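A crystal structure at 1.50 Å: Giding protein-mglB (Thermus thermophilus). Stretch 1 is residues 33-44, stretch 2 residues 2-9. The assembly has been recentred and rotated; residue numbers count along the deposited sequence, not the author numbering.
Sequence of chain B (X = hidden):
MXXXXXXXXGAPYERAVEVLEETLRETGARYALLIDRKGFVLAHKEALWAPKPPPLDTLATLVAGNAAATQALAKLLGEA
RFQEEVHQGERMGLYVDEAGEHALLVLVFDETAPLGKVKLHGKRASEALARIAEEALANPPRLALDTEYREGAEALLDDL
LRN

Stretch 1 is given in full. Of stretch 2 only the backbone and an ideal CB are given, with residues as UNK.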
ATOM      1  N   LEU B  33     -18.786   8.791  -6.559  1.00  8.49           N
ATOM      2  CA  LEU B  33     -18.727   8.990  -5.118  1.00 10.39           C
ATOM      3  C   LEU B  33     -17.720  10.042  -4.724  1.00 10.02           C
ATOM      4  O   LEU B  33     -16.734  10.270  -5.427  1.00 10.25           O
ATOM      5  CB  LEU B  33     -18.303   7.709  -4.393  1.00 14.01           C
ATOM      6  CG  LEU B  33     -18.887   6.329  -4.647  1.00 15.20           C
ATOM      7  CD1 LEU B  33     -18.276   5.735  -5.911  1.00 12.33           C
ATOM      8  CD2 LEU B  33     -18.557   5.441  -3.448  1.00 15.71           C
ATOM      9  N   LEU B  34     -17.984  10.687  -3.593  1.00 10.41           N
ATOM     10  CA  LEU B  34     -17.036  11.560  -3.009  1.00 10.77           C
ATOM     11  C   LEU B  34     -16.732  10.961  -1.684  1.00 10.76           C
ATOM     12  O   LEU B  34     -17.614  10.681  -0.886  1.00 11.30           O
ATOM     13  CB  LEU B  34     -17.692  12.927  -2.819  1.00 10.64           C
ATOM     14  CG  LEU B  34     -16.763  13.919  -2.119  1.00 12.88           C
ATOM     15  CD1 LEU B  34     -15.610  14.366  -3.019  1.00 15.07           C
ATOM     16  CD2 LEU B  34     -17.478  15.192  -1.672  1.00 15.35           C
ATOM     17  N   ILE B  35     -15.460  10.657  -1.460  1.00 10.23           N
ATOM     18  CA  ILE B  35     -15.046   9.994  -0.230  1.00 10.75           C
ATOM     19  C   ILE B  35     -13.932  10.791   0.423  1.00 12.30           C
ATOM     20  O   ILE B  35     -13.278  11.596  -0.231  1.00 12.15           O
ATOM     21  CB  ILE B  35     -14.536   8.558  -0.515  1.00 10.53           C
ATOM     22  CG1 ILE B  35     -13.195   8.600  -1.259  1.00 12.02           C
ATOM     23  CG2 ILE B  35     -15.559   7.809  -1.371  1.00 11.20           C
ATOM     24  CD1 ILE B  35     -12.583   7.230  -1.489  1.00 12.42           C
ATOM     25  N   ASP B  36     -13.722  10.598   1.719  1.00 14.35           N
ATOM     26  CA  ASP B  36     -12.634  11.326   2.350  1.00 16.74           C
ATOM     27  C   ASP B  36     -11.408  10.438   2.259  1.00 17.80           C
ATOM     28  O   ASP B  36     -11.515   9.248   1.953  1.00 18.87           O
ATOM     29  CB  ASP B  36     -12.965  11.722   3.804  1.00 17.07           C
ATOM     30  CG  ASP B  36     -12.999  10.548   4.771  1.00 19.81           C
ATOM     31  OD1 ASP B  36     -13.293  10.801   5.959  1.00 25.90           O
ATOM     32  OD2 ASP B  36     -12.740   9.395   4.383  1.00 20.81           O
ATOM     33  N   ARG B  37     -10.233  11.003   2.504  1.00 19.18           N
ATOM     34  CA  ARG B  37      -9.023  10.210   2.390  1.00 21.05           C
ATOM     35  C   ARG B  37      -8.926   9.075   3.410  1.00 20.92           C
ATOM     36  O   ARG B  37      -8.004   8.262   3.357  1.00 24.25           O
ATOM     37  CB  ARG B  37      -7.798  11.127   2.451  1.00 19.82           C
ATOM     38  CG  ARG B  37      -7.813  12.201   1.359  1.00 22.17           C
ATOM     39  CD  ARG B  37      -6.472  12.915   1.254  1.00 20.21           C
ATOM     40  NE  ARG B  37      -5.414  11.991   0.867  1.00 19.03           N
ATOM     41  CZ  ARG B  37      -4.995  11.794  -0.380  1.00 18.48           C
ATOM     42  NH1 ARG B  37      -5.535  12.465  -1.387  1.00 15.52           N
ATOM     43  NH2 ARG B  37      -4.038  10.909  -0.622  1.00 20.92           N
ATOM     44  N   LYS B  38      -9.887   9.010   4.330  1.00 21.79           N
ATOM     45  CA  LYS B  38      -9.916   7.948   5.331  1.00 19.68           C
ATOM     46  C   LYS B  38     -10.806   6.785   4.886  1.00 20.77           C
ATOM     47  O   LYS B  38     -10.864   5.749   5.549  1.00 21.82           O
ATOM     48  CB  LYS B  38     -10.424   8.477   6.677  1.00 22.31           C
ATOM     49  CG  LYS B  38      -9.538   9.523   7.330  1.00 22.96           C
ATOM     50  CD  LYS B  38     -10.095   9.913   8.693  1.00 25.67           C
ATOM     51  CE  LYS B  38      -9.293  11.038   9.324  1.00 23.94           C
ATOM     52  NZ  LYS B  38      -9.838  11.415  10.657  1.00 29.50           N
ATOM     53  N   GLY B  39     -11.517   6.963   3.776  1.00 16.98           N
ATOM     54  CA  GLY B  39     -12.371   5.895   3.281  1.00 17.08           C
ATOM     55  C   GLY B  39     -13.867   6.060   3.493  1.00 14.22           C
ATOM     56  O   GLY B  39     -14.656   5.268   2.981  1.00 15.95           O
ATOM     57  N   PHE B  40     -14.275   7.074   4.245  1.00 13.61           N
ATOM     58  CA  PHE B  40     -15.702   7.278   4.479  1.00 13.03           C
ATOM     59  C   PHE B  40     -16.374   7.833   3.230  1.00 11.69           C
ATOM     60  O   PHE B  40     -15.802   8.672   2.537  1.00 13.52           O
ATOM     61  CB  PHE B  40     -15.938   8.257   5.634  1.00 14.07           C
ATOM     62  CG  PHE B  40     -15.588   7.705   6.986  1.00 15.13           C
ATOM     63  CD1 PHE B  40     -14.392   8.055   7.605  1.00 16.86           C
ATOM     64  CD2 PHE B  40     -16.462   6.850   7.646  1.00 16.94           C
ATOM     65  CE1 PHE B  40     -14.074   7.560   8.868  1.00 19.61           C
ATOM     66  CE2 PHE B  40     -16.153   6.350   8.909  1.00 19.81           C
ATOM     67  CZ  PHE B  40     -14.958   6.705   9.519  1.00 19.51           C
ATOM     68  N   VAL B  41     -17.587   7.362   2.944  1.00 11.71           N
ATOM     69  CA  VAL B  41     -18.325   7.863   1.789  1.00 11.34           C
ATOM     70  C   VAL B  41     -19.080   9.106   2.249  1.00 12.49           C
ATOM     71  O   VAL B  41     -19.898   9.039   3.170  1.00 14.37           O
ATOM     72  CB  VAL B  41     -19.331   6.827   1.260  1.00 10.02           C
ATOM     73  CG1 VAL B  41     -20.124   7.428   0.109  1.00 12.79           C
ATOM     74  CG2 VAL B  41     -18.590   5.576   0.786  1.00 12.30           C
ATOM     75  N   LEU B  42     -18.798  10.239   1.616  1.00 11.67           N
ATOM     76  CA  LEU B  42     -19.438  11.499   1.979  1.00 13.78           C
ATOM     77  C   LEU B  42     -20.727  11.721   1.202  1.00 12.66           C
ATOM     78  O   LEU B  42     -21.664  12.340   1.702  1.00 14.47           O
ATOM     79  CB  LEU B  42     -18.476  12.660   1.725  1.00 15.10           C
ATOM     80  CG  LEU B  42     -17.084  12.503   2.349  1.00 18.22           C
ATOM     81  CD1 LEU B  42     -16.267  13.757   2.094  1.00 19.10           C
ATOM     82  CD2 LEU B  42     -17.213  12.245   3.841  1.00 20.31           C
ATOM     83  N   ALA B  43     -20.763  11.226  -0.031  1.00 11.90           N
ATOM     84  CA  ALA B  43     -21.937  11.345  -0.893  1.00 11.04           C
ATOM     85  C   ALA B  43     -21.734  10.386  -2.059  1.00 11.19           C
ATOM     86  O   ALA B  43     -20.601  10.160  -2.492  1.00 10.32           O
ATOM     87  CB  ALA B  43     -22.081  12.772  -1.412  1.00 12.64           C
ATOM     88  N   HIS B  44     -22.818   9.803  -2.559  1.00 10.35           N
ATOM     89  CA  HIS B  44     -22.708   8.881  -3.681  1.00 10.10           C
ATOM     90  C   HIS B  44     -23.995   8.845  -4.484  1.00 10.27           C
ATOM     91  O   HIS B  44     -25.086   8.987  -3.934  1.00 11.84           O
ATOM     92  CB  HIS B  44     -22.354   7.468  -3.198  1.00 10.94           C
ATOM     93  CG  HIS B  44     -23.429   6.808  -2.393  1.00  9.83           C
ATOM     94  ND1 HIS B  44     -24.469   6.109  -2.968  1.00 11.99           N
ATOM     95  CD2 HIS B  44     -23.622   6.738  -1.055  1.00 12.68           C
ATOM     96  CE1 HIS B  44     -25.255   5.634  -2.018  1.00 14.15           C
ATOM     97  NE2 HIS B  44     -24.764   6.003  -0.847  1.00 12.02           N
ATOM     98  N   UNK B   2     -13.192   7.402  15.408  1.00 36.04           N
ATOM     99  CA  UNK B   2     -12.656   8.166  14.246  1.00 34.93           C
ATOM    100  C   UNK B   2     -13.793   8.802  13.453  1.00 34.77           C
ATOM    101  O   UNK B   2     -14.869   8.222  13.319  1.00 35.32           O
ATOM    102  CB  UNK B   2     -11.832   7.258  13.330  1.00 34.93           C
ATOM    103  N   UNK B   3     -13.545   9.999  12.933  1.00 34.47           N
ATOM    104  CA  UNK B   3     -14.546  10.715  12.152  1.00 35.72           C
ATOM    105  C   UNK B   3     -13.965  11.130  10.805  1.00 35.39           C
ATOM    106  O   UNK B   3     -12.750  11.254  10.653  1.00 34.71           O
ATOM    107  CB  UNK B   3     -15.052  11.940  12.916  1.00 35.72           C
ATOM    108  N   UNK B   4     -14.832  11.341   9.804  1.00 35.17           N
ATOM    109  CA  UNK B   4     -14.386  11.744   8.469  1.00 36.15           C
ATOM    110  C   UNK B   4     -13.737  13.120   8.474  1.00 37.64           C
ATOM    111  O   UNK B   4     -13.929  13.904   9.404  1.00 37.22           O
ATOM    112  CB  UNK B   4     -15.565  11.735   7.494  1.00 36.15           C
ATOM    113  N   UNK B   5     -12.970  13.408   7.430  1.00 39.02           N
ATOM    114  CA  UNK B   5     -12.349  14.718   7.308  1.00 40.49           C
ATOM    115  C   UNK B   5     -13.373  15.733   6.825  1.00 40.26           C
ATOM    116  O   UNK B   5     -13.070  16.855   6.441  1.00 42.05           O
ATOM    117  CB  UNK B   5     -11.152  14.666   6.356  1.00 40.49           C
ATOM    118  N   UNK B   6     -14.634  15.266   6.827  1.00 39.41           N
ATOM    119  CA  UNK B   6     -15.713  16.046   6.252  1.00 37.65           C
ATOM    120  C   UNK B   6     -17.018  15.245   6.278  1.00 36.17           C
ATOM    121  O   UNK B   6     -17.037  14.030   6.125  1.00 36.33           O
ATOM    122  CB  UNK B   6     -15.366  16.466   4.822  1.00 37.65           C
ATOM    123  N   UNK B   7     -18.127  15.960   6.534  1.00 33.42           N
ATOM    124  CA  UNK B   7     -19.431  15.311   6.457  1.00 32.08           C
ATOM    125  C   UNK B   7     -20.476  16.241   5.840  1.00 30.15           C
ATOM    126  O   UNK B   7     -20.620  17.400   6.204  1.00 28.82           O
ATOM    127  CB  UNK B   7     -19.882  14.862   7.848  1.00 32.08           C
ATOM    128  N   UNK B   8     -21.202  15.697   4.846  1.00 27.82           N
ATOM    129  CA  UNK B   8     -22.098  16.555   4.083  1.00 26.10           C
ATOM    130  C   UNK B   8     -23.555  16.472   4.542  1.00 25.94           C
ATOM    131  O   UNK B   8     -24.139  15.409   4.729  1.00 24.81           O
ATOM    132  CB  UNK B   8     -22.010  16.192   2.599  1.00 26.10           C
ATOM    133  N   UNK B   9     -24.113  17.671   4.766  1.00 25.33           N
ATOM    134  CA  UNK B   9     -25.531  17.785   5.065  1.00 26.80           C
ATOM    135  C   UNK B   9     -26.084  19.093   4.502  1.00 26.94           C
ATOM    136  O   UNK B   9     -25.353  19.981   4.085  1.00 27.06           O
ATOM    137  CB  UNK B   9     -25.771  17.705   6.574  1.00 26.80           C
TER

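Stretch 1 is a hairpin, its strands joined by a type I turn from Asp36 to Gly39, and stretch 2 runs past it without regular secondary structure.

At position 2 CA-to-CB points toward stretch 1, and the ideal CB lies 5.0 Å from Phe40 CZ and 5.3 Å from Lys38 NZ. A modest apolar side chain could meet the ring, and an acidic or polar one could answer the amine. The residue is Val2, whose CG1 sits 4.0 Å from Phe40 CZ, at the ring edge.

Position 3 directs its CB away, with nothing of stretch 1 within 5.5 Å, so most side chains would fit. Its backbone makes the contact: Lys38 NZ donates a hydrogen bond to the carbonyl O of residue 3 (2.9 Å), whatever the side chain. The deposited residue is Glu3.

At position 4 CB points sideways, 3.9 Å from Phe40 CD1 and 4.0 Å from Leu42 CD2. A compact apolar group suits this site, and phi of -65° admits proline without requiring it. Pro4 is found; its CG lies 3.7 Å from the centroid of the Phe40 ring and 26° off the normal, a CH-pi contact over the face. Its CB is 4.1 Å from Leu42 CD2.

Position 5 points toward the turn, with CB 4.3 Å from Asp36 CB and 5.0 Å from Lys38 CE. Small or polar residues are plausible; proline is disfavoured because the backbone N donates to Asp36 OD1 (3.0 Å, 148°), although that oxygen is placed less surely. Asp36 OD2 meanwhile accepts from Phe40 N at 2.8 Å, tying the carboxylate to its own turn. Ser5 occupies the site, its OG 3.8 Å from Lys38 CE.

Position 6 sets CB sideways, 3.9 Å from Leu42 CD1, which favours an aliphatic side chain such as leucine, isoleucine, valine or methionine. Leu6 brings CD2 to 3.6 Å from Leu42 CD1.

At position 7 CB points away, and the extended backbone (-141/130) would accept many residues, beta-branched ones included. Val7 barely touches stretch 1.

Position 8 points toward the second strand, with CB 4.0 Å from Leu42 O and 5.3 Å from Ala43 CB. Leu34 CD2 adds to an apolar surface that a longer aliphatic chain could reach. Leu8 does so: CD1 lies 3.8 Å from Leu34 CD2, 4.1 Å from Leu42 CB and 4.2 Å from Ala43 CB. A water bridges the backbones, accepting from Leu8 N (2.6 Å) and donating to Leu42 O (2.8 Å).

Position 9 points away, out of contact, leaving the choice open; it is Tyr9.

Stretch 2 (2-9) VEPSLVLY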
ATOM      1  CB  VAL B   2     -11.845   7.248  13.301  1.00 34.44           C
ATOM      2  CG1 VAL B   2     -12.732   6.133  12.766  1.00 34.13           C
ATOM      3  CG2 VAL B   2     -11.263   8.061  12.155  1.00 33.86           C
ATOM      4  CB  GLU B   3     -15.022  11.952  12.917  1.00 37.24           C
ATOM      5  CG  GLU B   3     -15.682  11.637  14.249  1.00 39.69           C
ATOM      6  CD  GLU B   3     -16.116  12.881  14.999  1.00 42.13           C
ATOM      7  OE1 GLU B   3     -16.702  12.742  16.094  1.00 43.72           O
ATOM      8  OE2 GLU B   3     -15.871  13.998  14.495  1.00 43.52           O
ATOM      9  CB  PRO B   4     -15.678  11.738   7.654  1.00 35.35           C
ATOM     10  CG  PRO B   4     -16.515  10.733   8.347  1.00 35.35           C
ATOM     11  CD  PRO B   4     -16.275  11.055   9.799  1.00 35.19           C
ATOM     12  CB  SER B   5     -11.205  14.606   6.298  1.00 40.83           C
ATOM     13  OG  SER B   5     -10.250  13.657   6.773  1.00 42.32           O
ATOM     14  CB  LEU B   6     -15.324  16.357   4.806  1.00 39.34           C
ATOM     15  CG  LEU B   6     -16.233  17.401   4.158  1.00 40.28           C
ATOM     16  CD1 LEU B   6     -15.543  18.133   3.004  1.00 40.98           C
ATOM     17  CD2 LEU B   6     -17.509  16.795   3.573  1.00 40.56           C
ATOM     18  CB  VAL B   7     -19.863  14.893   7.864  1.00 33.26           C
ATOM     19  CG1 VAL B   7     -18.703  14.211   8.587  1.00 34.92           C
ATOM     20  CG2 VAL B   7     -20.313  16.105   8.658  1.00 34.43           C
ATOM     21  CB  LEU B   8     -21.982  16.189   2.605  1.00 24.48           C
ATOM     22  CG  LEU B   8     -20.609  16.541   2.026  1.00 23.47           C
ATOM     23  CD1 LEU B   8     -20.448  16.098   0.572  1.00 22.38           C
ATOM     24  CD2 LEU B   8     -20.317  18.042   2.051  1.00 24.19           C
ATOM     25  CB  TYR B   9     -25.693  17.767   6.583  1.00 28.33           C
ATOM     26  CG  TYR B   9     -24.852  18.836   7.181  1.00 31.05           C
ATOM     27  CD1 TYR B   9     -23.533  18.565   7.533  1.00 32.75           C
ATOM     28  CD2 TYR B   9     -25.377  20.111   7.385  1.00 32.01           C
ATOM     29  CE1 TYR B   9     -22.743  19.564   8.085  1.00 35.17           C
ATOM     30  CE2 TYR B   9     -24.591  21.104   7.946  1.00 34.03           C
ATOM     31  CZ  TYR B   9     -23.282  20.832   8.302  1.00 35.97           C
ATOM     32  OH  TYR B   9     -22.480  21.830   8.815  1.00 37.53           O
TER
HETATM   33  O   HOH W   1     -21.318  13.101   4.383  1.00 23.18           O
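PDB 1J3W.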